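Local coordinates for protein L-talarate/Galactarate Dehydratase (Salmonella typhimurium, PDB 2PP0) that catalyses the magnesium-dependent dehydration of L-talarate and galactarate to 5-keto-4-deoxy-D-glucarate and the competing epimerization of L-talarate to galactarate, at residues L380-Q383 against A384-W387; N17-T20 against A21-G25; I237-G240 against R241-Q245. All blocks are in the same frame, centred on the assembly; numbering follows the deposited sequence.

Contact 1: L380-Q383 against A384-W387; sequences LSEQ and ARRW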
loop_
_atom_site.group_PDB
_atom_site.type_symbol
_atom_site.label_atom_id
_atom_site.label_comp_id
_atom_site.label_asym_id
_atom_site.label_seq_id
_atom_site.Cartn_x
_atom_site.Cartn_y
_atom_site.Cartn_z
ATOM N N LEU B 380 -12.831 -15.540 -18.438
ATOM C CA LEU B 380 -12.167 -16.236 -19.536
ATOM C C LEU B 380 -13.158 -16.724 -20.586
ATOM O O LEU B 380 -14.147 -17.385 -20.265
ATOM C CB LEU B 380 -11.366 -17.418 -18.995
ATOM C CG LEU B 380 -10.182 -17.050 -18.096
ATOM C CD1 LEU B 380 -9.581 -18.310 -17.491
ATOM C CD2 LEU B 380 -9.140 -16.285 -18.909
ATOM N N SER B 381 -12.879 -16.391 -21.841
ATOM C CA SER B 381 -13.728 -16.771 -22.964
ATOM C C SER B 381 -13.457 -18.203 -23.397
ATOM O O SER B 381 -12.501 -18.832 -22.938
ATOM C CB SER B 381 -13.441 -15.869 -24.151
ATOM O OG SER B 381 -12.174 -16.203 -24.693
ATOM N N GLU B 382 -14.294 -18.707 -24.301
ATOM C CA GLU B 382 -14.134 -20.060 -24.813
ATOM C C GLU B 382 -12.873 -20.101 -25.668
ATOM O O GLU B 382 -12.163 -21.104 -25.689
ATOM C CB GLU B 382 -15.359 -20.462 -25.647
ATOM C CG GLU B 382 -15.261 -21.826 -26.321
ATOM C CD GLU B 382 -14.887 -22.941 -25.360
ATOM O OE1 GLU B 382 -15.386 -22.943 -24.215
ATOM O OE2 GLU B 382 -14.099 -23.828 -25.758
ATOM N N GLN B 383 -12.596 -18.999 -26.358
ATOM C CA GLN B 383 -11.418 -18.897 -27.211
ATOM C C GLN B 383 -10.116 -19.067 -26.419
ATOM O O GLN B 383 -9.134 -19.606 -26.937
ATOM C CB GLN B 383 -11.398 -17.548 -27.929
ATOM C CG GLN B 383 -10.287 -17.431 -28.958
ATOM C CD GLN B 383 -10.409 -18.476 -30.051
ATOM O OE1 GLN B 383 -11.396 -18.506 -30.782
ATOM N NE2 GLN B 383 -9.406 -19.343 -30.162
ATOM N N ALA B 384 -10.109 -18.598 -25.170
ATOM C CA ALA B 384 -8.935 -18.716 -24.312
ATOM C C ALA B 384 -8.688 -20.192 -24.018
ATOM O O ALA B 384 -7.545 -20.622 -23.852
ATOM C CB ALA B 384 -9.148 -17.948 -23.006
ATOM N N ARG B 385 -9.766 -20.965 -23.952
ATOM C CA ARG B 385 -9.648 -22.393 -23.689
ATOM C C ARG B 385 -9.137 -23.070 -24.954
ATOM O O ARG B 385 -8.294 -23.960 -24.890
ATOM C CB ARG B 385 -11.005 -22.980 -23.294
ATOM C CG ARG B 385 -11.667 -22.280 -22.107
ATOM C CD ARG B 385 -10.773 -22.290 -20.870
ATOM N NE ARG B 385 -11.500 -21.850 -19.683
ATOM C CZ ARG B 385 -10.976 -21.765 -18.463
ATOM N NH1 ARG B 385 -9.704 -22.085 -18.247
ATOM N NH2 ARG B 385 -11.735 -21.372 -17.449
ATOM N N ARG B 386 -9.652 -22.637 -26.101
ATOM C CA ARG B 386 -9.238 -23.189 -27.385
ATOM C C ARG B 386 -7.741 -22.972 -27.590
ATOM O O ARG B 386 -7.063 -23.813 -28.173
ATOM C CB ARG B 386 -9.991 -22.517 -28.539
ATOM C CG ARG B 386 -11.270 -23.210 -29.001
ATOM C CD ARG B 386 -11.780 -22.535 -30.279
ATOM N NE ARG B 386 -10.706 -22.385 -31.269
ATOM C CZ ARG B 386 -10.796 -21.651 -32.377
ATOM N NH1 ARG B 386 -11.918 -20.991 -32.648
ATOM N NH2 ARG B 386 -9.764 -21.562 -33.212
ATOM N N TRP B 387 -7.234 -21.838 -27.115
ATOM C CA TRP B 387 -5.818 -21.518 -27.268
ATOM C C TRP B 387 -4.908 -22.083 -26.185
ATOM O O TRP B 387 -3.701 -21.852 -26.204
ATOM C CB TRP B 387 -5.622 -20.005 -27.346
ATOM C CG TRP B 387 -6.016 -19.412 -28.664
ATOM C CD1 TRP B 387 -5.992 -20.031 -29.879
ATOM C CD2 TRP B 387 -6.424 -18.061 -28.910
ATOM N NE1 TRP B 387 -6.356 -19.151 -30.867
ATOM C CE2 TRP B 387 -6.625 -17.933 -30.301
ATOM C CE3 TRP B 387 -6.635 -16.944 -28.090
ATOM C CZ2 TRP B 387 -7.027 -16.733 -30.893
ATOM C CZ3 TRP B 387 -7.036 -15.751 -28.679
ATOM C CH2 TRP B 387 -7.226 -15.655 -30.068
#

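Contact 2: N17-T20 against A21-G25; sequences NTRT and AAETG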
loop_
_atom_site.group_PDB
_atom_site.type_symbol
_atom_site.label_atom_id
_atom_site.label_comp_id
_atom_site.label_asym_id
_atom_site.label_seq_id
_atom_site.Cartn_x
_atom_site.Cartn_y
_atom_site.Cartn_z
ATOM N N ASN B 17 -16.074 -12.882 23.066
ATOM C CA ASN B 17 -15.913 -13.653 21.836
ATOM C C ASN B 17 -14.548 -14.336 21.912
ATOM O O ASN B 17 -13.590 -13.764 22.433
ATOM C CB ASN B 17 -15.973 -12.722 20.612
ATOM C CG ASN B 17 -15.932 -13.480 19.286
ATOM O OD1 ASN B 17 -16.008 -12.876 18.213
ATOM N ND2 ASN B 17 -15.815 -14.802 19.356
ATOM N N THR B 18 -14.457 -15.560 21.404
ATOM C CA THR B 18 -13.195 -16.274 21.456
ATOM C C THR B 18 -12.742 -16.783 20.090
ATOM O O THR B 18 -11.675 -17.389 19.977
ATOM C CB THR B 18 -13.276 -17.457 22.452
ATOM O OG1 THR B 18 -13.902 -17.016 23.668
ATOM C CG2 THR B 18 -11.877 -17.975 22.781
ATOM N N ARG B 19 -13.536 -16.535 19.053
ATOM C CA ARG B 19 -13.158 -16.981 17.714
ATOM C C ARG B 19 -12.042 -16.080 17.195
ATOM O O ARG B 19 -12.052 -14.871 17.431
ATOM C CB ARG B 19 -14.355 -16.933 16.765
ATOM C CG ARG B 19 -15.556 -17.724 17.253
ATOM C CD ARG B 19 -16.627 -17.822 16.180
ATOM N NE ARG B 19 -16.208 -18.689 15.084
ATOM C CZ ARG B 19 -16.051 -20.007 15.192
ATOM N NH1 ARG B 19 -16.282 -20.612 16.350
ATOM N NH2 ARG B 19 -15.658 -20.722 14.143
ATOM N N THR B 20 -11.080 -16.674 16.496
ATOM C CA THR B 20 -9.946 -15.925 15.963
ATOM C C THR B 20 -9.981 -15.848 14.442
ATOM O O THR B 20 -10.592 -16.685 13.783
ATOM C CB THR B 20 -8.610 -16.575 16.375
ATOM O OG1 THR B 20 -8.498 -17.865 15.762
ATOM C CG2 THR B 20 -8.536 -16.738 17.887
ATOM N N ALA B 21 -9.324 -14.834 13.889
ATOM C CA ALA B 21 -9.266 -14.673 12.442
ATOM C C ALA B 21 -8.556 -15.894 11.843
ATOM O O ALA B 21 -8.857 -16.323 10.729
ATOM C CB ALA B 21 -8.507 -13.394 12.087
ATOM N N ALA B 22 -7.619 -16.456 12.598
ATOM C CA ALA B 22 -6.873 -17.619 12.135
ATOM C C ALA B 22 -7.780 -18.818 11.865
ATOM O O ALA B 22 -7.707 -19.437 10.805
ATOM C CB ALA B 22 -5.801 -17.993 13.161
ATOM N N GLU B 23 -8.649 -19.136 12.816
ATOM C CA GLU B 23 -9.532 -20.286 12.662
ATOM C C GLU B 23 -10.742 -20.080 11.756
ATOM O O GLU B 23 -11.271 -21.045 11.215
ATOM C CB GLU B 23 -10.004 -20.756 14.040
ATOM C CG GLU B 23 -10.894 -19.764 14.762
ATOM C CD GLU B 23 -10.968 -20.026 16.254
ATOM O OE1 GLU B 23 -11.844 -19.430 16.916
ATOM O OE2 GLU B 23 -10.147 -20.818 16.766
ATOM N N THR B 24 -11.170 -18.834 11.569
ATOM C CA THR B 24 -12.349 -18.565 10.747
ATOM C C THR B 24 -12.097 -18.159 9.297
ATOM O O THR B 24 -13.003 -18.229 8.467
ATOM C CB THR B 24 -13.229 -17.469 11.395
ATOM O OG1 THR B 24 -12.497 -16.235 11.455
ATOM C CG2 THR B 24 -13.625 -17.877 12.805
ATOM N N GLY B 25 -10.876 -17.736 8.985
ATOM C CA GLY B 25 -10.569 -17.308 7.630
ATOM C C GLY B 25 -10.800 -18.323 6.520
ATOM O O GLY B 25 -10.763 -19.532 6.744
#

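Contact 3: I237-G240 against R241-Q245; sequences IRMG and RKMEQ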
loop_
_atom_site.group_PDB
_atom_site.type_symbol
_atom_site.label_atom_id
_atom_site.label_comp_id
_atom_site.label_asym_id
_atom_site.label_seq_id
_atom_site.Cartn_x
_atom_site.Cartn_y
_atom_site.Cartn_z
ATOM N N ILE B 237 20.253 11.805 -27.891
ATOM C CA ILE B 237 20.211 13.244 -27.646
ATOM C C ILE B 237 19.948 14.035 -28.925
ATOM O O ILE B 237 19.184 15.003 -28.916
ATOM C CB ILE B 237 21.519 13.751 -26.989
ATOM C CG1 ILE B 237 21.414 15.256 -26.720
ATOM C CG2 ILE B 237 22.712 13.459 -27.886
ATOM C CD1 ILE B 237 20.264 15.642 -25.808
ATOM N N ARG B 238 20.570 13.613 -30.023
ATOM C CA ARG B 238 20.390 14.281 -31.308
ATOM C C ARG B 238 18.939 14.161 -31.774
ATOM O O ARG B 238 18.337 15.143 -32.209
ATOM C CB ARG B 238 21.343 13.683 -32.349
ATOM C CG ARG B 238 21.199 14.272 -33.743
ATOM C CD ARG B 238 22.455 14.038 -34.582
ATOM N NE ARG B 238 22.898 12.645 -34.560
ATOM C CZ ARG B 238 22.197 11.618 -35.035
ATOM N NH1 ARG B 238 21.001 11.816 -35.579
ATOM N NH2 ARG B 238 22.695 10.389 -34.969
ATOM N N MET B 239 18.375 12.962 -31.681
ATOM C CA MET B 239 16.985 12.772 -32.073
ATOM C C MET B 239 16.081 13.525 -31.100
ATOM O O MET B 239 15.043 14.055 -31.489
ATOM C CB MET B 239 16.622 11.286 -32.076
ATOM C CG MET B 239 17.144 10.529 -33.290
ATOM S SD MET B 239 16.378 11.075 -34.831
ATOM C CE MET B 239 15.183 9.770 -35.075
ATOM N N GLY B 240 16.490 13.576 -29.835
ATOM C CA GLY B 240 15.708 14.266 -28.824
ATOM C C GLY B 240 15.601 15.755 -29.080
ATOM O O GLY B 240 14.545 16.351 -28.873
ATOM N N ARG B 241 16.697 16.359 -29.524
ATOM C CA ARG B 241 16.717 17.787 -29.816
ATOM C C ARG B 241 15.798 18.063 -31.000
ATOM O O ARG B 241 15.021 19.019 -30.996
ATOM C CB ARG B 241 18.130 18.251 -30.189
ATOM C CG ARG B 241 19.209 18.034 -29.135
ATOM C CD ARG B 241 18.978 18.869 -27.894
ATOM N NE ARG B 241 20.183 18.922 -27.071
ATOM C CZ ARG B 241 20.214 19.362 -25.818
ATOM N NH1 ARG B 241 19.099 19.791 -25.230
ATOM N NH2 ARG B 241 21.360 19.377 -25.151
ATOM N N LYS B 242 15.912 17.210 -32.013
ATOM C CA LYS B 242 15.139 17.324 -33.241
ATOM C C LYS B 242 13.643 17.085 -33.042
ATOM O O LYS B 242 12.821 17.609 -33.794
ATOM C CB LYS B 242 15.681 16.331 -34.273
ATOM C CG LYS B 242 15.085 16.469 -35.665
ATOM C CD LYS B 242 15.568 17.740 -36.346
ATOM C CE LYS B 242 14.917 17.921 -37.713
ATOM N NZ LYS B 242 15.095 16.718 -38.575
ATOM N N MET B 243 13.289 16.296 -32.031
ATOM C CA MET B 243 11.885 15.993 -31.769
ATOM C C MET B 243 11.189 16.961 -30.824
ATOM O O MET B 243 9.974 16.881 -30.644
ATOM C CB MET B 243 11.749 14.570 -31.216
ATOM C CG MET B 243 12.042 13.480 -32.228
ATOM S SD MET B 243 11.891 11.829 -31.536
ATOM C CE MET B 243 11.887 10.887 -32.968
ATOM N N GLU B 244 11.941 17.874 -30.217
ATOM C CA GLU B 244 11.346 18.831 -29.279
ATOM C C GLU B 244 10.258 19.686 -29.926
ATOM O O GLU B 244 9.388 20.223 -29.242
ATOM C CB GLU B 244 12.431 19.737 -28.678
ATOM C CG GLU B 244 13.371 19.013 -27.719
ATOM C CD GLU B 244 13.223 19.476 -26.276
ATOM O OE1 GLU B 244 13.924 20.430 -25.880
ATOM O OE2 GLU B 244 12.401 18.890 -25.540
ATOM N N GLN B 245 10.306 19.795 -31.249
ATOM C CA GLN B 245 9.337 20.593 -31.993
ATOM C C GLN B 245 7.960 19.938 -32.105
ATOM O O GLN B 245 6.957 20.626 -32.309
ATOM C CB GLN B 245 9.878 20.884 -33.394
ATOM C CG GLN B 245 10.132 19.641 -34.230
ATOM C CD GLN B 245 10.891 19.942 -35.512
ATOM O OE1 GLN B 245 10.438 20.724 -36.349
ATOM N NE2 GLN B 245 12.056 19.321 -35.669
#

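Contact 1: L380-Q383 against A384-W387
A384 meets the N-cap residue S381 through its backbone: A384 N donates to S381 OG over 3.2 Å, closing the capping bond, with only a weak second bond to S381 O. The hydroxyl is put there by a chi1 of 72°, which sets OG between the backbone N and the carbonyl carbon of S381, and it also bonds to P355 O, so one buried oxygen ties the helix start to a neighbouring loop. R385 runs back along the helix, its side chain crossing that of L380 at about a right angle; L380 CD1 lies over one face of the guanidinium, 3.7 Å from R385 NH2 and offset toward the rim. The polar end of R385 is held by a salt bridge from NH1 to E66. R386 N bonds E382 O at 3.0 Å, while its guanidinium carries the Q383 amide over one face, with Q383 NE2 above the centre and the two planes 71° apart. W387 N closes the turn on Q383 O at 2.9 Å. Its indole lies under the same glutamine: Q383 CG stands 3.5 Å from the centroid of the six-membered ring, only 6° off the normal, a CH-pi contact, and NE2 sits above the same face nearer the rim. The bend at chi2 of Q383 folds its amide back between indole and guanidinium. W387 also packs on L38 and P39 of strand 28-40. The whole is a serine-capped short helix, 382-386, leading into strand 388-395 at the edge of the antiparallel sheet.

Contact 2: N17-T20 against A21-G25
The side chain of E23 overlaps T20, crossing it at about a right angle so that E23 CG comes within 3.2 Å of T20 OG1. Two bonds run in opposite directions between these residues: E23 N donates to T20 OG1 over 3.2 Å and nearly straight (163°), and T20 N donates to the carboxylate oxygen E23 OE1, whose exact place is less certain. With chi1 at 66°, E23 CG lies between its own backbone N and carbonyl carbon, and the chain, extended beyond CG, carries the carboxylate back to the residue before the helix. T20 O is gripped twice by T24, from the backbone N at 3.1 Å and from OG1 at 3.0 Å, the hydroxyl approaching 34° out of the carbonyl plane. The methyl of the same threonine, T24 CG2, packs 3.5 Å from R19 NE, where the two side chains cross. R19 also forms a long, weak ion pair with D372 of the second subunit, on which T24 packs as well; A21 rests on S371 and A22 on D160, both of that subunit. Reciprocal bonding of T20 and E23 makes this a capping box, here opening the short helix 21-24 against the second subunit.

Contact 3: I237-G240 against R241-Q245
R241 N donates to I237 O at 2.9 Å, one of the helical bonds that join the two segments. M243 N to M239 O is equally short, and K242 N to R238 O is the longer bond at 3.2 Å; M243 N adds a weak bond to G240 O. The Q245 side chain turns back: its NE2 donates to K242 O over 2.7 Å at 176°, in the carbonyl plane and within the plane of its own amide, so that the K242 carbonyl is taken up by a side chain. On the flank, I237 CD1 lies over one face of the R241 guanidinium, offset toward the rim and 3.5 Å from NE. The ethyl arm reaches it because I237 CG1 is set anti to the backbone N (chi1 -179°), while R241 bends at chi2. R241 NH1 has a further, weak bond to A269 O. E244 CG packs against G240 O, and its carboxylate bonds T272. Around the helix, the M239 and M243 methyls meet at 4.1 Å between the CE atoms, M239 doubly bent and M243 extended beyond CG. These buried methionines face helix 203-217, M239 on C203 and I207, M243 on L210, and both touch W231. Helix 233-243 thereby packs beside helix 203-217 while linking strand 223-226 to strand 251-252 in a beta-alpha-beta unit of the barrel.

How the contacts relate
Following the chain, contact 2 (17-25) comes first, in the N-terminal arm just before strand 28-40, where it faces the second subunit. Contact 3 (237-245) follows in the barrel domain, on the connection between two parallel strands that carry the magnesium ligands D226 and E252. Contact 1 (380-387) comes last and leads the chain back into the antiparallel sheet through strand 388-395, which pairs with the first long strand, 28-40. Each joins consecutive residues and so closes no long loop; contacts 1 and 2 cap the starts of short helices, and contact 3 runs along one helix; none nests in or crosses another. Contacts 1 and 3 lie on opposite sides of the chain's centre.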